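Local structure of glycerophosphodiester phosphodiesterase (Cytophaga hutchinsonii ATCC 33406, 3CH0) at residues Ile131-Ile137 against Arg170-Phe176; Asp10-Gly16 against Val37-Asp43; Ile151-Asp156 against Arg179-Met184. The protein belongs to the glycerophosphodiester phosphodiesterase family and has the alpha/beta barrel fold of the TIM-barrel clan. All blocks are in the same frame, centred on the assembly; numbering follows the deposited sequence.

Contact 1 of 3, residues Ile131-Ile137 against Arg170-Phe176; sequences IQYNGEI and RFTLQSF. With EDO (1,2-ethanediol), chain O.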
loop_
_atom_site.group_PDB
_atom_site.type_symbol
_atom_site.label_atom_id
_atom_site.label_comp_id
_atom_site.label_asym_id
_atom_site.label_seq_id
_atom_site.Cartn_x
_atom_site.Cartn_y
_atom_site.Cartn_z
ATOM N N ILE A 131 -3.227 -8.320 -13.353
ATOM C CA ILE A 131 -3.245 -7.423 -12.172
ATOM C C ILE A 131 -1.809 -7.098 -11.736
ATOM O O ILE A 131 -0.913 -7.931 -11.756
ATOM C CB ILE A 131 -4.055 -8.022 -10.987
ATOM C CG1 ILE A 131 -4.290 -7.003 -9.860
ATOM C CG2 ILE A 131 -3.372 -9.310 -10.444
ATOM C CD1 ILE A 131 -5.173 -5.826 -10.244
ATOM N N GLN A 132 -1.613 -5.866 -11.297
ATOM C CA GLN A 132 -0.363 -5.418 -10.730
ATOM C C GLN A 132 -0.530 -5.172 -9.221
ATOM O O GLN A 132 -1.656 -5.030 -8.709
ATOM C CB GLN A 132 0.144 -4.171 -11.484
ATOM C CG GLN A 132 0.561 -4.503 -12.890
ATOM C CD GLN A 132 0.860 -3.328 -13.746
ATOM O OE1 GLN A 132 0.025 -2.926 -14.568
ATOM N NE2 GLN A 132 2.035 -2.755 -13.587
ATOM N N TYR A 133 0.611 -5.131 -8.519
ATOM C CA TYR A 133 0.676 -5.026 -7.090
ATOM C C TYR A 133 1.614 -3.861 -6.732
ATOM O O TYR A 133 2.671 -3.718 -7.334
ATOM C CB TYR A 133 1.282 -6.298 -6.526
ATOM C CG TYR A 133 0.564 -7.560 -6.843
ATOM C CD1 TYR A 133 0.813 -8.264 -8.042
ATOM C CD2 TYR A 133 -0.357 -8.096 -5.967
ATOM C CE1 TYR A 133 0.128 -9.432 -8.326
ATOM C CE2 TYR A 133 -0.998 -9.302 -6.203
ATOM C CZ TYR A 133 -0.790 -9.950 -7.423
ATOM O OH TYR A 133 -1.468 -11.159 -7.614
ATOM N N ASN A 134 1.244 -3.118 -5.689
ATOM C CA ASN A 134 2.104 -2.105 -5.120
ATOM C C ASN A 134 2.069 -2.329 -3.628
ATOM O O ASN A 134 1.090 -1.952 -2.934
ATOM C CB ASN A 134 1.582 -0.727 -5.501
ATOM C CG ASN A 134 2.524 0.383 -5.083
ATOM O OD1 ASN A 134 3.642 0.084 -4.579
ATOM N ND2 ASN A 134 2.054 1.637 -5.138
ATOM N N GLY A 135 3.112 -2.996 -3.116
ATOM C CA GLY A 135 3.159 -3.392 -1.723
ATOM C C GLY A 135 4.139 -2.602 -0.916
ATOM O O GLY A 135 5.288 -2.504 -1.291
ATOM N N GLU A 136 3.654 -2.102 0.222
ATOM C CA GLU A 136 4.439 -1.192 1.081
ATOM C C GLU A 136 5.100 -1.933 2.206
ATOM O O GLU A 136 4.442 -2.579 3.003
ATOM C CB GLU A 136 3.573 -0.036 1.631
ATOM C CG GLU A 136 4.417 1.022 2.403
ATOM C CD GLU A 136 3.698 2.262 2.781
ATOM O OE1 GLU A 136 2.576 2.512 2.309
ATOM O OE2 GLU A 136 4.296 2.996 3.644
ATOM N N ILE A 137 6.420 -1.843 2.295
ATOM C CA ILE A 137 7.144 -2.265 3.477
ATOM C C ILE A 137 7.046 -1.229 4.566
ATOM O O ILE A 137 7.638 -0.156 4.440
ATOM C CB ILE A 137 8.619 -2.685 3.157
ATOM C CG1 ILE A 137 8.530 -4.001 2.351
ATOM C CG2 ILE A 137 9.470 -2.893 4.404
ATOM C CD1 ILE A 137 9.784 -4.872 2.287
ATOM N N ARG A 170 5.126 -7.935 -12.251
ATOM C CA ARG A 170 3.897 -7.170 -12.012
ATOM C C ARG A 170 3.860 -6.563 -10.593
ATOM O O ARG A 170 2.812 -6.174 -10.132
ATOM C CB ARG A 170 2.651 -8.042 -12.266
ATOM C CG ARG A 170 2.426 -8.206 -13.752
ATOM C CD ARG A 170 1.243 -9.064 -14.104
ATOM N NE ARG A 170 1.475 -10.451 -13.789
ATOM C CZ ARG A 170 0.833 -11.173 -12.874
ATOM N NH1 ARG A 170 -0.157 -10.691 -12.126
ATOM N NH2 ARG A 170 1.152 -12.452 -12.716
ATOM N N PHE A 171 5.025 -6.516 -9.950
ATOM C CA PHE A 171 5.143 -6.109 -8.572
ATOM C C PHE A 171 5.967 -4.841 -8.441
ATOM O O PHE A 171 7.057 -4.718 -9.009
ATOM C CB PHE A 171 5.799 -7.179 -7.694
ATOM C CG PHE A 171 5.354 -7.066 -6.265
ATOM C CD1 PHE A 171 5.993 -6.169 -5.402
ATOM C CD2 PHE A 171 4.256 -7.772 -5.784
ATOM C CE1 PHE A 171 5.489 -5.988 -4.075
ATOM C CE2 PHE A 171 3.825 -7.597 -4.489
ATOM C CZ PHE A 171 4.441 -6.731 -3.660
ATOM N N THR A 172 5.449 -3.867 -7.685
ATOM C CA THR A 172 6.250 -2.728 -7.229
ATOM C C THR A 172 6.316 -2.730 -5.734
ATOM O O THR A 172 5.295 -2.945 -5.090
ATOM C CB THR A 172 5.618 -1.380 -7.691
ATOM O OG1 THR A 172 5.471 -1.418 -9.123
ATOM C CG2 THR A 172 6.453 -0.169 -7.270
ATOM N N LEU A 173 7.512 -2.537 -5.187
ATOM C CA LEU A 173 7.743 -2.509 -3.749
ATOM C C LEU A 173 7.899 -1.028 -3.391
ATOM O O LEU A 173 8.764 -0.345 -3.940
ATOM C CB LEU A 173 9.013 -3.285 -3.366
ATOM C CG LEU A 173 9.252 -3.565 -1.899
ATOM C CD1 LEU A 173 9.562 -2.269 -1.109
ATOM C CD2 LEU A 173 8.129 -4.451 -1.272
ATOM N N GLN A 174 7.034 -0.544 -2.509
ATOM C CA GLN A 174 7.049 0.856 -2.123
ATOM C C GLN A 174 7.436 0.991 -0.687
ATOM O O GLN A 174 7.218 0.106 0.136
ATOM C CB GLN A 174 5.720 1.567 -2.344
ATOM C CG GLN A 174 4.585 0.928 -1.588
ATOM C CD GLN A 174 3.194 1.540 -1.797
ATOM O OE1 GLN A 174 3.062 2.737 -2.099
ATOM N NE2 GLN A 174 2.141 0.739 -1.482
ATOM N N SER A 175 8.125 2.085 -0.349
ATOM C CA SER A 175 8.416 2.343 1.049
ATOM C C SER A 175 8.779 3.797 1.272
ATOM O O SER A 175 9.324 4.455 0.393
ATOM C CB SER A 175 9.560 1.457 1.586
ATOM O OG SER A 175 9.639 1.473 2.992
ATOM N N PHE A 176 8.483 4.269 2.491
ATOM C CA PHE A 176 9.059 5.525 2.954
ATOM C C PHE A 176 10.489 5.345 3.428
ATOM O O PHE A 176 11.229 6.371 3.615
ATOM C CB PHE A 176 8.283 6.063 4.158
ATOM C CG PHE A 176 6.977 6.681 3.821
ATOM C CD1 PHE A 176 6.899 7.983 3.363
ATOM C CD2 PHE A 176 5.815 6.008 4.004
ATOM C CE1 PHE A 176 5.692 8.557 3.052
ATOM C CE2 PHE A 176 4.600 6.610 3.711
ATOM C CZ PHE A 176 4.556 7.874 3.190
HETATM C C1 EDO O . 1.648 1.050 -15.045
HETATM O O1 EDO O . 2.312 -0.064 -14.419
HETATM C C2 EDO O . 0.234 0.708 -15.534
HETATM O O2 EDO O . 0.261 -0.446 -16.400
HETATM O O HOH W 1 3.210 -2.717 -9.850
HETATM O O HOH W 2 3.709 4.122 -4.351
HETATM O O HOH W 3 6.807 2.596 4.278
#
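Strands 132-137 and 171-175 run parallel, axes 4.6 Å apart at closest and 32° between directions. Y133, N134, G135 and E136 pair with F171, T172, L173 and Q174. Backbone hydrogen bonds alternate in the parallel manner: Y133 N to R170 O (2.9 Å), T172 N to Y133 O (2.8 Å), G135 N to T172 O (2.9 Å), Q174 N to G135 O (2.9 Å) and I137 N to Q174 O (3.0 Å). These are the two strands of a beta-alpha-beta unit of the barrel, connected by helix 151-164. Y133 and F171 lie on the face toward the helices, where helix 117-127 packs on Y133. Their rings are nearly parallel but slid apart. G135 leaves room for the F171 ring, which a CB would strike. N134, E136 and Q174 fill the other face. N134 hydrogen-bonds Q12, and Q174 hydrogen-bonds E41. E136 salt-bridges K138 and hydrogen-bonds citric acid. R170 NH1 donates a hydrogen bond to I131 O (2.9 Å) and forms a salt bridge with E125.

Contact 2 of 3, residues Asp10-Gly16 against Val37-Asp43; sequences DIQGHRG and VTTLEFD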
loop_
_atom_site.group_PDB
_atom_site.type_symbol
_atom_site.label_atom_id
_atom_site.label_comp_id
_atom_site.label_asym_id
_atom_site.label_seq_id
_atom_site.Cartn_x
_atom_site.Cartn_y
_atom_site.Cartn_z
ATOM N N ASP A 10 -2.100 4.282 -14.371
ATOM C CA ASP A 10 -2.146 3.283 -13.292
ATOM C C ASP A 10 -3.182 3.676 -12.234
ATOM O O ASP A 10 -2.926 4.551 -11.418
ATOM C CB ASP A 10 -0.758 3.147 -12.680
ATOM C CG ASP A 10 -0.654 2.006 -11.726
ATOM O OD1 ASP A 10 -1.659 1.301 -11.503
ATOM O OD2 ASP A 10 0.467 1.807 -11.211
ATOM N N ILE A 11 -4.357 3.049 -12.290
ATOM C CA ILE A 11 -5.413 3.206 -11.289
ATOM C C ILE A 11 -5.121 2.208 -10.160
ATOM O O ILE A 11 -5.240 1.018 -10.366
ATOM C CB ILE A 11 -6.819 2.907 -11.869
ATOM C CG1 ILE A 11 -7.156 3.904 -12.972
ATOM C CG2 ILE A 11 -7.880 2.947 -10.786
ATOM C CD1 ILE A 11 -8.328 3.483 -13.831
ATOM N N GLN A 12 -4.748 2.733 -8.984
ATOM C CA GLN A 12 -4.378 1.931 -7.826
ATOM C C GLN A 12 -5.476 2.009 -6.764
ATOM O O GLN A 12 -5.823 3.096 -6.296
ATOM C CB GLN A 12 -3.050 2.322 -7.170
ATOM C CG GLN A 12 -1.905 2.380 -8.147
ATOM C CD GLN A 12 -0.553 2.109 -7.493
ATOM O OE1 GLN A 12 -0.476 1.902 -6.272
ATOM N NE2 GLN A 12 0.495 2.092 -8.290
ATOM N N GLY A 13 -5.983 0.861 -6.347
ATOM C CA GLY A 13 -6.922 0.795 -5.232
ATOM C C GLY A 13 -6.181 0.797 -3.916
ATOM O O GLY A 13 -5.461 -0.146 -3.611
ATOM N N HIS A 14 -6.290 1.908 -3.148
ATOM C CA HIS A 14 -5.544 2.102 -1.904
ATOM C C HIS A 14 -6.052 1.101 -0.855
ATOM O O HIS A 14 -7.255 1.133 -0.514
ATOM C CB HIS A 14 -5.726 3.549 -1.392
ATOM C CG HIS A 14 -4.885 3.936 -0.219
ATOM N ND1 HIS A 14 -5.415 4.509 0.923
ATOM C CD2 HIS A 14 -3.543 3.864 -0.022
ATOM C CE1 HIS A 14 -4.419 4.795 1.759
ATOM N NE2 HIS A 14 -3.277 4.434 1.195
ATOM N N ARG A 15 -5.199 0.216 -0.373
ATOM C CA ARG A 15 -5.621 -0.841 0.541
ATOM C C ARG A 15 -6.765 -1.632 -0.027
ATOM O O ARG A 15 -7.689 -2.044 0.655
ATOM C CB ARG A 15 -5.935 -0.295 1.943
ATOM C CG ARG A 15 -4.840 0.688 2.482
ATOM C CD ARG A 15 -5.021 1.172 3.902
ATOM N NE ARG A 15 -4.116 2.297 4.106
ATOM C CZ ARG A 15 -4.204 3.141 5.098
ATOM N NH1 ARG A 15 -4.984 2.892 6.157
ATOM N NH2 ARG A 15 -3.437 4.200 5.081
ATOM N N GLY A 16 -6.642 -1.837 -1.329
ATOM C CA GLY A 16 -7.692 -2.497 -2.133
ATOM C C GLY A 16 -8.727 -1.439 -2.448
ATOM O O GLY A 16 -8.842 -0.971 -3.571
ATOM N N VAL A 37 -9.421 -2.225 -11.361
ATOM C CA VAL A 37 -8.217 -1.446 -11.134
ATOM C C VAL A 37 -6.987 -2.007 -11.821
ATOM O O VAL A 37 -6.885 -3.222 -12.075
ATOM C CB VAL A 37 -7.909 -1.246 -9.640
ATOM C CG1 VAL A 37 -9.135 -0.584 -8.962
ATOM C CG2 VAL A 37 -7.487 -2.550 -8.930
ATOM N N THR A 38 -6.021 -1.145 -12.097
ATOM C CA THR A 38 -4.800 -1.601 -12.689
ATOM C C THR A 38 -3.956 -2.370 -11.638
ATOM O O THR A 38 -3.279 -3.356 -11.951
ATOM C CB THR A 38 -3.972 -0.386 -13.135
ATOM O OG1 THR A 38 -4.769 0.542 -13.854
ATOM C CG2 THR A 38 -2.725 -0.857 -13.932
ATOM N N THR A 39 -3.986 -1.862 -10.402
ATOM C CA THR A 39 -3.055 -2.253 -9.337
ATOM C C THR A 39 -3.768 -2.319 -7.998
ATOM O O THR A 39 -4.583 -1.417 -7.666
ATOM C CB THR A 39 -1.967 -1.184 -9.236
ATOM O OG1 THR A 39 -1.296 -1.078 -10.511
ATOM C CG2 THR A 39 -0.882 -1.476 -8.151
ATOM N N LEU A 40 -3.474 -3.378 -7.266
ATOM C CA LEU A 40 -3.881 -3.466 -5.864
ATOM C C LEU A 40 -2.727 -2.849 -5.067
ATOM O O LEU A 40 -1.592 -3.312 -5.181
ATOM C CB LEU A 40 -4.059 -4.902 -5.451
ATOM C CG LEU A 40 -5.064 -5.734 -6.294
ATOM C CD1 LEU A 40 -5.075 -7.192 -5.797
ATOM C CD2 LEU A 40 -6.443 -5.111 -6.173
ATOM N N GLU A 41 -3.040 -1.858 -4.258
ATOM C CA GLU A 41 -2.106 -1.205 -3.374
ATOM C C GLU A 41 -2.362 -1.709 -1.927
ATOM O O GLU A 41 -3.512 -1.914 -1.499
ATOM C CB GLU A 41 -2.222 0.314 -3.480
ATOM C CG GLU A 41 -1.166 1.120 -2.721
ATOM C CD GLU A 41 -1.338 1.166 -1.225
ATOM O OE1 GLU A 41 -2.441 0.940 -0.651
ATOM O OE2 GLU A 41 -0.350 1.496 -0.522
ATOM N N PHE A 42 -1.309 -1.971 -1.162
ATOM C CA PHE A 42 -1.501 -2.567 0.145
ATOM C C PHE A 42 -0.204 -2.467 0.928
ATOM O O PHE A 42 0.816 -2.076 0.415
ATOM C CB PHE A 42 -1.926 -4.044 0.037
ATOM C CG PHE A 42 -1.012 -4.830 -0.859
ATOM C CD1 PHE A 42 -1.224 -4.876 -2.224
ATOM C CD2 PHE A 42 0.091 -5.537 -0.337
ATOM C CE1 PHE A 42 -0.370 -5.523 -3.062
ATOM C CE2 PHE A 42 0.981 -6.181 -1.168
ATOM C CZ PHE A 42 0.748 -6.186 -2.528
ATOM N N ASP A 43 -0.282 -2.838 2.202
ATOM C CA ASP A 43 0.766 -2.642 3.206
ATOM C C ASP A 43 1.118 -3.973 3.814
ATOM O O ASP A 43 0.252 -4.829 3.972
ATOM C CB ASP A 43 0.175 -1.767 4.271
ATOM C CG ASP A 43 -0.409 -0.498 3.725
ATOM O OD1 ASP A 43 0.379 0.284 3.181
ATOM O OD2 ASP A 43 -1.620 -0.200 3.891
HETATM O O HOH W 4 -2.017 1.853 2.098
#
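Backbone hydrogen bonds join strand 10-13 to strand 39-43 in parallel. T39 N donates to I11 O (3.1 Å), G13 N to T39 O (3.0 Å) and E41 N to G13 O (3.0 Å). A type II turn from G13 to G16 follows, and G16 N donates to E41 O (3.1 Å). Side-chain hydrogen bonds finish both ends. T39 OG1 donates to D10 OD1 (2.6 Å) and I11 N to T38 OG1 (3.0 Å) at one; R15 N donates to E41 OE1 (2.9 Å) at the other. E41 OE2 hydrogen-bonds Q174 of strand 171-175. R15 NE and D43 OD2 (3.5 Å) form a salt bridge of charges only, with the oxygen well out of the guanidinium plane. R15 also salt-bridges E23, and D43 hydrogen-bonds N24. Helix 26-35 links the strands in a beta-alpha-beta unit. H14, hydrogen-bonded to D264, and R15 both hydrogen-bond citric acid. The chemistry thus passes from a regular ladder to a charged cluster at the C-terminal strand ends, where TIM barrels carry their pocket.

Contact 3 of 3, residues Ile151-Asp156 against Arg179-Met184; sequences IALFCD and RALEYM. With EDO (1,2-ethanediol), chain K.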
loop_
_atom_site.group_PDB
_atom_site.type_symbol
_atom_site.label_atom_id
_atom_site.label_comp_id
_atom_site.label_asym_id
_atom_site.label_seq_id
_atom_site.Cartn_x
_atom_site.Cartn_y
_atom_site.Cartn_z
ATOM N N ILE A 151 15.884 -4.930 8.420
ATOM C CA ILE A 151 15.582 -4.641 7.026
ATOM C C ILE A 151 15.733 -5.884 6.161
ATOM O O ILE A 151 14.869 -6.170 5.342
ATOM C CB ILE A 151 16.417 -3.448 6.510
ATOM C CG1 ILE A 151 15.902 -2.148 7.076
ATOM C CG2 ILE A 151 16.512 -3.451 4.999
ATOM C CD1 ILE A 151 14.568 -1.665 6.467
ATOM N N ALA A 152 16.881 -6.564 6.257
ATOM C CA ALA A 152 17.114 -7.724 5.383
ATOM C C ALA A 152 16.021 -8.771 5.523
ATOM O O ALA A 152 15.543 -9.281 4.506
ATOM C CB ALA A 152 18.505 -8.357 5.632
ATOM N N LEU A 153 15.667 -9.105 6.747
ATOM C CA LEU A 153 14.665 -10.170 7.003
ATOM C C LEU A 153 13.286 -9.711 6.520
ATOM O O LEU A 153 12.547 -10.514 5.920
ATOM C CB LEU A 153 14.610 -10.586 8.488
ATOM C CG LEU A 153 13.641 -11.734 8.803
ATOM C CD1 LEU A 153 13.876 -12.957 7.863
ATOM C CD2 LEU A 153 13.717 -12.000 10.307
ATOM N N PHE A 154 12.900 -8.465 6.861
ATOM C CA PHE A 154 11.596 -7.919 6.440
ATOM C C PHE A 154 11.515 -8.058 4.924
ATOM O O PHE A 154 10.555 -8.575 4.366
ATOM C CB PHE A 154 11.483 -6.473 6.937
ATOM C CG PHE A 154 10.076 -5.905 7.057
ATOM C CD1 PHE A 154 9.024 -6.337 6.251
ATOM C CD2 PHE A 154 9.862 -4.842 7.923
ATOM C CE1 PHE A 154 7.792 -5.771 6.328
ATOM C CE2 PHE A 154 8.587 -4.251 8.020
ATOM C CZ PHE A 154 7.559 -4.729 7.210
ATOM N N CYS A 155 12.533 -7.563 4.227
ATOM C CA CYS A 155 12.493 -7.582 2.769
ATOM C C CYS A 155 12.564 -9.000 2.203
ATOM O O CYS A 155 11.908 -9.348 1.234
ATOM C CB CYS A 155 13.623 -6.723 2.154
ATOM S SG CYS A 155 13.423 -4.952 2.491
ATOM N N ASP A 156 13.423 -9.816 2.802
ATOM C CA ASP A 156 13.587 -11.170 2.276
ATOM C C ASP A 156 12.288 -11.950 2.425
ATOM O O ASP A 156 11.946 -12.710 1.542
ATOM C CB ASP A 156 14.687 -11.897 3.030
ATOM C CG ASP A 156 16.084 -11.377 2.698
ATOM O OD1 ASP A 156 16.262 -10.643 1.733
ATOM O OD2 ASP A 156 16.994 -11.813 3.462
ATOM N N ARG A 179 16.114 2.817 3.665
ATOM C CA ARG A 179 16.940 1.632 3.918
ATOM C C ARG A 179 16.343 0.438 3.211
ATOM O O ARG A 179 17.075 -0.445 2.719
ATOM C CB ARG A 179 16.986 1.311 5.399
ATOM C CG ARG A 179 17.512 2.458 6.329
ATOM C CD ARG A 179 17.455 2.068 7.792
ATOM N NE ARG A 179 16.090 1.640 8.157
ATOM C CZ ARG A 179 15.781 0.868 9.184
ATOM N NH1 ARG A 179 16.716 0.436 10.017
ATOM N NH2 ARG A 179 14.522 0.470 9.371
ATOM N N ALA A 180 15.020 0.296 3.268
ATOM C CA ALA A 180 14.354 -0.831 2.611
ATOM C C ALA A 180 14.517 -0.668 1.076
ATOM O O ALA A 180 14.792 -1.647 0.360
ATOM C CB ALA A 180 12.859 -0.878 2.973
ATOM N N LEU A 181 14.416 0.569 0.536
ATOM C CA LEU A 181 14.619 0.770 -0.902
ATOM C C LEU A 181 16.059 0.423 -1.348
ATOM O O LEU A 181 16.275 -0.197 -2.363
ATOM C CB LEU A 181 14.199 2.167 -1.307
ATOM C CG LEU A 181 12.759 2.540 -1.003
ATOM C CD1 LEU A 181 12.539 4.045 -1.266
ATOM C CD2 LEU A 181 11.806 1.633 -1.786
ATOM N N GLU A 182 17.032 0.845 -0.542
ATOM C CA GLU A 182 18.432 0.540 -0.879
ATOM C C GLU A 182 18.676 -0.960 -0.883
ATOM O O GLU A 182 19.386 -1.513 -1.764
ATOM C CB GLU A 182 19.410 1.226 0.081
ATOM C CG GLU A 182 19.422 2.734 -0.008
ATOM C CD GLU A 182 20.033 3.340 -1.242
ATOM O OE1 GLU A 182 20.611 2.635 -2.119
ATOM O OE2 GLU A 182 19.957 4.606 -1.355
ATOM N N TYR A 183 18.170 -1.640 0.138
ATOM C CA TYR A 183 18.337 -3.097 0.274
ATOM C C TYR A 183 17.719 -3.808 -0.918
ATOM O O TYR A 183 18.305 -4.698 -1.565
ATOM C CB TYR A 183 17.713 -3.595 1.570
ATOM C CG TYR A 183 17.882 -5.081 1.731
ATOM C CD1 TYR A 183 19.047 -5.590 2.242
ATOM C CD2 TYR A 183 16.906 -5.963 1.282
ATOM C CE1 TYR A 183 19.244 -6.953 2.376
ATOM C CE2 TYR A 183 17.070 -7.347 1.440
ATOM C CZ TYR A 183 18.262 -7.847 1.974
ATOM O OH TYR A 183 18.493 -9.203 2.128
HETATM N N MSE A 184 16.468 -3.456 -1.222
HETATM C CA MSE A 184 15.790 -4.033 -2.386
HETATM C C MSE A 184 16.529 -3.803 -3.683
HETATM O O MSE A 184 16.685 -4.715 -4.513
HETATM C CB MSE A 184 14.391 -3.439 -2.561
HETATM C CG MSE A 184 13.389 -3.782 -1.497
HETATM SE SE MSE A 184 12.897 -5.664 -1.501
HETATM C CE MSE A 184 12.194 -5.764 -3.278
HETATM C C1 EDO K . 14.004 -16.047 5.458
HETATM O O1 EDO K . 15.106 -16.804 4.953
HETATM C C2 EDO K . 13.731 -14.971 4.427
HETATM O O2 EDO K . 13.147 -15.515 3.219
#
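I151 and Y183 have the largest areas buried here, 97 and 94 Å², and C155 comes next with 65 Å². All three point their CA-to-CB bonds toward the partner helix. The axes of segments 151-156 and 179-184 come within 9.8 Å and cross at -67°.

Y183 is a knob in a hole made by I151, A152, C155 and D156. One face of its ring lies against the backbone of A152, a CH-pi contact with A152 CA 3.9 Å from the ring centroid. At the tip of the ring, Y183 OH donates to D156 OD1 (2.7 Å). This is the one direct hydrogen bond between the two segments. D156 OD1 is also hydrogen-bonded to Y188.

I151 fills the space between R179, A180 and Y183. Its CG2 lies 3.6 Å from Y183 CB, and its CD1 lies 4.0 Å from A180 CB. I151 CD1 also sits over one face of the R179 guanidinium, 3.6 Å from R179 NH2. The charge of R179 is met by D144 and D177.

C155 packs on the inner side. Its CB is 3.5 Å from Y183 CD2 and 3.9 Å from SE of M184, modelled as selenomethionine. C155 SG touches A180 CB at 4.1 Å and approaches the Y183 ring obliquely. Toward the sheet, C155 touches I137 of strand 132-137, and M184 touches L173 of strand 171-175.

Two successive helices that cross steeply while both pack on the parallel strands belong to the outer layer of a TIM barrel.

Contacts 1 and 2 belong to the barrel core, and contact 3 to its partly buried helical layer. Contacts 1 and 2 share one sheet, because strands 39-46 and 132-137 are neighbours. Side chains tie them together: N134 ND2 lies 2.8 Å from Q12 OE1, and Q174 NE2 lies 2.8 Å from E41 OE2, both hydrogen bonds. Contact 3 packs on contact 1, with I137 CD1 3.6 Å from C155 SG. Its helix 151-164 is the crossover between the strands of contact 1. Contact 2 does not touch contact 3. Backbone ladders and polar side chains dominate the two strand pairs, whereas apolar packing dominates the helix pair.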